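Trypsin/chymotrypsin inhibitor (Alocasia macrorrhizos, PDB 5YCZ) inhibits the serine proteases trypsin and alpha-chymotrypsin as a homodimeric plant inhibitor of the leguminous Kunitz type. Local coordinates at residues L152-L157 with I168-P173; F116-A121 with Y131-C136. All coordinates share one frame; numbering follows the deposited sequence.

Contact 1 of 2, residues L152-L157 with I168-P173; sequences LGTLGL and INNESP
Thr154 and its neighbours on strand 153-159 meet Ile168 and the loop that follows it where the antiparallel pairing with strand 164-168 comes to its end, in the beta-trefoil of this Kunitz-type inhibitor. Leu155 and Ile168 form the last bridge, a non-hydrogen-bonded pair; beyond it the chain leaves the sheet and folds back over the strand. Thr154 O takes the backbone N of Asn169 at 2.6 Å, nearly in line with its own C=O, and the CA of Ile168 also lies close to this oxygen. One residue on, the side chain of Asn170 takes over: its OD1 accepts the backbone N of Thr154 at 3.2 Å, with the donor 36° above the amide carbonyl plane. CG of Asn170 sits beside its own backbone N (chi1 -74°), the first step in turning the amide toward the strand. The other end of that amide, ND2, reaches Leu152 O through a water, and a second water joins Asn170 O to Thr154 OG1. Within the loop, Asn169 OD1 accepts the backbone N of Ser172 at 2.7 Å, an Asx motif. Both glycines lie where the loop comes close: Gly153 CA is 3.4 Å from Asn170 OD1, and Gly156 CA packs against Asn169 CB and Ser172 O. Ile168 CD1 packs against Leu152 CB and also touches the carbonyl Gly153 O, and the methyl CG2 of Thr154 meets the ring of Pro173 at its CB, 3.4 Å away.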
loop_
_atom_site.group_PDB
_atom_site.type_symbol
_atom_site.label_atom_id
_atom_site.label_comp_id
_atom_site.label_asym_id
_atom_site.label_seq_id
_atom_site.Cartn_x
_atom_site.Cartn_y
_atom_site.Cartn_z
ATOM N N LEU A 152 20.380 -13.551 2.575
ATOM C CA LEU A 152 20.613 -13.686 4.003
ATOM C C LEU A 152 20.036 -14.983 4.525
ATOM O O LEU A 152 20.577 -15.550 5.482
ATOM C CB LEU A 152 20.017 -12.511 4.767
ATOM C CG LEU A 152 20.474 -11.111 4.359
ATOM C CD1 LEU A 152 19.936 -10.070 5.334
ATOM C CD2 LEU A 152 22.012 -11.040 4.256
ATOM N N GLY A 153 18.942 -15.469 3.923
ATOM C CA GLY A 153 18.337 -16.715 4.333
ATOM C C GLY A 153 16.824 -16.613 4.395
ATOM O O GLY A 153 16.212 -15.672 3.895
ATOM N N THR A 154 16.216 -17.603 5.034
ATOM C CA THR A 154 14.783 -17.839 4.958
ATOM C C THR A 154 14.085 -17.315 6.208
ATOM O O THR A 154 14.629 -17.389 7.318
ATOM C CB THR A 154 14.517 -19.341 4.766
ATOM O OG1 THR A 154 15.439 -19.865 3.794
ATOM C CG2 THR A 154 13.117 -19.576 4.244
ATOM N N LEU A 155 12.878 -16.773 6.016
ATOM C CA LEU A 155 12.087 -16.247 7.123
ATOM C C LEU A 155 11.437 -17.378 7.896
ATOM O O LEU A 155 10.818 -18.275 7.307
ATOM C CB LEU A 155 11.015 -15.291 6.617
ATOM C CG LEU A 155 11.528 -13.998 5.994
ATOM C CD1 LEU A 155 10.388 -13.065 5.633
ATOM C CD2 LEU A 155 12.520 -13.294 6.914
ATOM N N GLY A 156 11.584 -17.345 9.218
ATOM C CA GLY A 156 10.883 -18.271 10.075
ATOM C C GLY A 156 10.139 -17.493 11.132
ATOM O O GLY A 156 10.367 -16.300 11.323
ATOM N N LEU A 157 9.220 -18.172 11.813
ATOM C CA LEU A 157 8.515 -17.526 12.911
ATOM C C LEU A 157 9.445 -17.354 14.106
ATOM O O LEU A 157 10.207 -18.262 14.454
ATOM C CB LEU A 157 7.289 -18.343 13.310
ATOM C CG LEU A 157 6.258 -18.591 12.208
ATOM C CD1 LEU A 157 5.118 -19.433 12.736
ATOM C CD2 LEU A 157 5.777 -17.270 11.631
ATOM N N ILE A 168 15.390 -14.601 10.387
ATOM C CA ILE A 168 16.077 -15.574 9.543
ATOM C C ILE A 168 16.135 -16.894 10.291
ATOM O O ILE A 168 16.739 -16.983 11.363
ATOM C CB ILE A 168 17.498 -15.114 9.178
ATOM C CG1 ILE A 168 17.471 -13.800 8.399
ATOM C CG2 ILE A 168 18.206 -16.224 8.388
ATOM C CD1 ILE A 168 17.119 -13.999 6.937
ATOM N N ASN A 169 15.529 -17.926 9.728
ATOM C CA ASN A 169 15.633 -19.254 10.327
ATOM C C ASN A 169 15.713 -20.285 9.206
ATOM O O ASN A 169 14.700 -20.654 8.606
ATOM C CB ASN A 169 14.463 -19.529 11.241
ATOM C CG ASN A 169 14.597 -20.837 11.941
ATOM O OD1 ASN A 169 15.162 -21.796 11.406
ATOM N ND2 ASN A 169 14.090 -20.893 13.162
ATOM N N ASN A 170 16.914 -20.782 8.944
ATOM C CA ASN A 170 17.056 -21.599 7.747
ATOM C C ASN A 170 16.507 -23.002 7.958
ATOM O O ASN A 170 15.906 -23.574 7.042
ATOM C CB ASN A 170 18.513 -21.629 7.306
ATOM C CG ASN A 170 18.948 -20.334 6.670
ATOM O OD1 ASN A 170 18.317 -19.846 5.737
ATOM N ND2 ASN A 170 20.018 -19.764 7.176
ATOM N N GLU A 171 16.653 -23.565 9.161
ATOM C CA GLU A 171 16.138 -24.921 9.327
ATOM C C GLU A 171 14.624 -24.946 9.505
ATOM O O GLU A 171 13.968 -25.877 9.031
ATOM C CB GLU A 171 16.834 -25.639 10.486
ATOM C CG GLU A 171 16.335 -27.100 10.767
ATOM C CD GLU A 171 16.473 -28.120 9.595
ATOM O OE1 GLU A 171 16.289 -29.337 9.850
ATOM O OE2 GLU A 171 16.753 -27.737 8.432
ATOM N N SER A 172 14.027 -23.946 10.142
ATOM C CA SER A 172 12.584 -23.964 10.378
ATOM C C SER A 172 11.902 -22.786 9.703
ATOM O O SER A 172 11.340 -21.914 10.375
ATOM C CB SER A 172 12.277 -23.985 11.871
ATOM O OG SER A 172 12.926 -25.100 12.457
ATOM N N PRO A 173 11.922 -22.735 8.377
ATOM C CA PRO A 173 11.245 -21.645 7.680
ATOM C C PRO A 173 9.737 -21.664 7.902
ATOM O O PRO A 173 9.108 -22.714 8.049
ATOM C CB PRO A 173 11.591 -21.912 6.213
ATOM C CG PRO A 173 11.797 -23.361 6.152
ATOM C CD PRO A 173 12.481 -23.711 7.424
HETATM O O HOH W 1 21.842 -17.979 6.938
HETATM O O HOH W 2 16.043 -22.787 4.379
HETATM O O HOH W 3 9.067 -21.453 11.131
#

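Contact 2 of 2, residues F116-A121 with Y131-C136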
loop_
_atom_site.group_PDB
_atom_site.type_symbol
_atom_site.label_atom_id
_atom_site.label_comp_id
_atom_site.label_asym_id
_atom_site.label_seq_id
_atom_site.Cartn_x
_atom_site.Cartn_y
_atom_site.Cartn_z
ATOM N N PHE A 116 12.996 -9.296 -1.475
ATOM C CA PHE A 116 12.691 -10.650 -1.060
ATOM C C PHE A 116 12.500 -11.510 -2.304
ATOM O O PHE A 116 12.244 -11.000 -3.399
ATOM C CB PHE A 116 11.438 -10.681 -0.169
ATOM C CG PHE A 116 11.573 -9.872 1.081
ATOM C CD1 PHE A 116 11.401 -8.488 1.058
ATOM C CD2 PHE A 116 11.890 -10.482 2.279
ATOM C CE1 PHE A 116 11.534 -7.731 2.210
ATOM C CE2 PHE A 116 12.028 -9.733 3.439
ATOM C CZ PHE A 116 11.841 -8.355 3.412
ATOM N N ALA A 117 12.656 -12.821 -2.129
ATOM C CA ALA A 117 12.301 -13.787 -3.155
ATOM C C ALA A 117 11.444 -14.872 -2.528
ATOM O O ALA A 117 11.497 -15.097 -1.317
ATOM C CB ALA A 117 13.537 -14.409 -3.803
ATOM N N ILE A 118 10.643 -15.534 -3.362
ATOM C CA ILE A 118 9.819 -16.664 -2.948
ATOM C C ILE A 118 10.297 -17.930 -3.646
ATOM O O ILE A 118 10.609 -17.925 -4.842
ATOM C CB ILE A 118 8.328 -16.424 -3.244
ATOM C CG1 ILE A 118 7.852 -15.159 -2.543
ATOM C CG2 ILE A 118 7.486 -17.621 -2.795
ATOM C CD1 ILE A 118 6.763 -14.428 -3.301
ATOM N N ARG A 119 10.318 -19.024 -2.897
ATOM C CA ARG A 119 10.797 -20.311 -3.368
ATOM C C ARG A 119 9.868 -21.399 -2.858
ATOM O O ARG A 119 9.241 -21.245 -1.806
ATOM C CB ARG A 119 12.233 -20.586 -2.886
ATOM C CG ARG A 119 13.263 -19.653 -3.479
ATOM C CD ARG A 119 14.652 -20.279 -3.512
ATOM N NE ARG A 119 15.271 -20.115 -4.826
ATOM C CZ ARG A 119 15.929 -19.024 -5.206
ATOM N NH1 ARG A 119 16.054 -17.998 -4.359
ATOM N NH2 ARG A 119 16.461 -18.962 -6.425
ATOM N N LYS A 120 9.799 -22.507 -3.604
ATOM C CA LYS A 120 9.054 -23.685 -3.167
ATOM C C LYS A 120 9.717 -24.328 -1.952
ATOM O O LYS A 120 10.915 -24.187 -1.717
ATOM C CB LYS A 120 8.940 -24.713 -4.304
ATOM C CG LYS A 120 7.577 -25.430 -4.400
ATOM C CD LYS A 120 7.073 -25.541 -5.843
ATOM C CE LYS A 120 5.574 -25.900 -5.930
ATOM N NZ LYS A 120 5.019 -25.689 -7.311
ATOM N N ALA A 121 8.918 -25.031 -1.167
ATOM C CA ALA A 121 9.425 -25.855 -0.081
ATOM C C ALA A 121 8.958 -27.280 -0.343
ATOM O O ALA A 121 7.752 -27.529 -0.450
ATOM C CB ALA A 121 8.931 -25.344 1.272
ATOM N N TYR A 131 5.453 -22.582 -0.085
ATOM C CA TYR A 131 6.542 -21.685 -0.406
ATOM C C TYR A 131 7.163 -21.169 0.876
ATOM O O TYR A 131 6.645 -21.357 1.981
ATOM C CB TYR A 131 6.068 -20.539 -1.300
ATOM C CG TYR A 131 5.484 -21.005 -2.621
ATOM C CD1 TYR A 131 6.273 -21.071 -3.766
ATOM C CD2 TYR A 131 4.143 -21.384 -2.723
ATOM C CE1 TYR A 131 5.744 -21.504 -4.975
ATOM C CE2 TYR A 131 3.607 -21.823 -3.931
ATOM C CZ TYR A 131 4.413 -21.884 -5.048
ATOM O OH TYR A 131 3.887 -22.315 -6.236
ATOM N N GLN A 132 8.316 -20.546 0.714
ATOM C CA GLN A 132 8.935 -19.761 1.764
ATOM C C GLN A 132 9.364 -18.422 1.171
ATOM O O GLN A 132 9.375 -18.234 -0.052
ATOM C CB GLN A 132 10.134 -20.483 2.364
ATOM C CG GLN A 132 9.954 -21.954 2.565
ATOM C CD GLN A 132 11.275 -22.669 2.453
ATOM O OE1 GLN A 132 12.190 -22.191 1.772
ATOM N NE2 GLN A 132 11.395 -23.813 3.126
ATOM N N ILE A 133 9.721 -17.485 2.050
ATOM C CA ILE A 133 10.256 -16.190 1.654
ATOM C C ILE A 133 11.714 -16.123 2.059
ATOM O O ILE A 133 12.083 -16.500 3.178
ATOM C CB ILE A 133 9.472 -15.043 2.289
ATOM C CG1 ILE A 133 7.999 -15.208 1.921
ATOM C CG2 ILE A 133 10.065 -13.705 1.856
ATOM C CD1 ILE A 133 7.213 -13.931 2.013
ATOM N N GLU A 134 12.544 -15.654 1.148
ATOM C CA GLU A 134 13.950 -15.476 1.425
ATOM C C GLU A 134 14.252 -13.996 1.407
ATOM O O GLU A 134 13.626 -13.244 0.659
ATOM C CB GLU A 134 14.800 -16.200 0.399
ATOM C CG GLU A 134 14.769 -17.705 0.592
ATOM C CD GLU A 134 16.067 -18.348 0.181
ATOM O OE1 GLU A 134 17.031 -18.318 0.994
ATOM O OE2 GLU A 134 16.118 -18.856 -0.963
ATOM N N VAL A 135 15.190 -13.591 2.257
ATOM C CA VAL A 135 15.744 -12.241 2.260
ATOM C C VAL A 135 16.928 -12.215 1.293
ATOM O O VAL A 135 17.954 -12.843 1.554
ATOM C CB VAL A 135 16.181 -11.845 3.672
ATOM C CG1 VAL A 135 16.503 -10.370 3.738
ATOM C CG2 VAL A 135 15.109 -12.245 4.668
ATOM N N CYS A 136 16.808 -11.501 0.173
ATOM C CA CYS A 136 17.848 -11.544 -0.864
ATOM C C CYS A 136 18.285 -10.142 -1.266
ATOM O O CYS A 136 17.806 -9.588 -2.257
ATOM C CB CYS A 136 17.378 -12.319 -2.098
ATOM S SG CYS A 136 17.073 -14.081 -1.817
#
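Phe116 lies beside Val135 at one end of a beta hairpin, strands 116-120 and 131-135 of the beta-trefoil, which run antiparallel; their axes come within 4.6 Å at closest, at 150°. Two hydrogen-bonded pairs, Ala117 with Glu134 and Arg119 with Gln132, tie the backbones together. On the buried face the Phe116 side chain crosses that of Ile133 obliquely, its CD2 against the CG2 methyl of Ile133 at 3.7 Å and its CE2 near Val135 CG2. Ile118 puts CG2, anti to its backbone N, into the angle between Gln132 O and Tyr131 CB, 3.6 Å from the latter. Tyr131 in turn offers the edge of its ring to Arg119 O, while its hydroxyl is hydrogen-bonded to the backbone N of Leu5. The other face carries Ala117, Arg119, Gln132 and Glu134. Neighbours meet it at its two ends: the sulfur of Cys136, disulfide-bonded to Cys151, lies by small Ala117, and the methyl of Ala121 rests against the Gln132 amide, 3.4 Å from NE2. Arg119 crosses Glu134 with the guanidinium and carboxylate planes 77° apart, so the salt bridge is not a flat, two-pronged one: OE2 lies 3.3 Å from Arg119 CD and 3.5 Å from NH1.

Contact 2 comes first along the chain, and contact 1 opens only after it has closed; their centres are about 10 Å apart. Both belong to the same antiparallel sheet, in which strand 131-135 lies between strands 116-120 and 153-159. The join is direct: Val135 probably accepts a hydrogen bond from Leu152 N and gives one to Gly153 O, near the Cys136-Cys151 disulfide. Further along, Pro173 CG packs on Gln132 NE2, bringing the loop of contact 1 over the hairpin. The side chains of Leu155 and Ile133 lie about 9 and 6 Å, respectively, from that of Leu56, at the reactive bond predicted for this inhibitor.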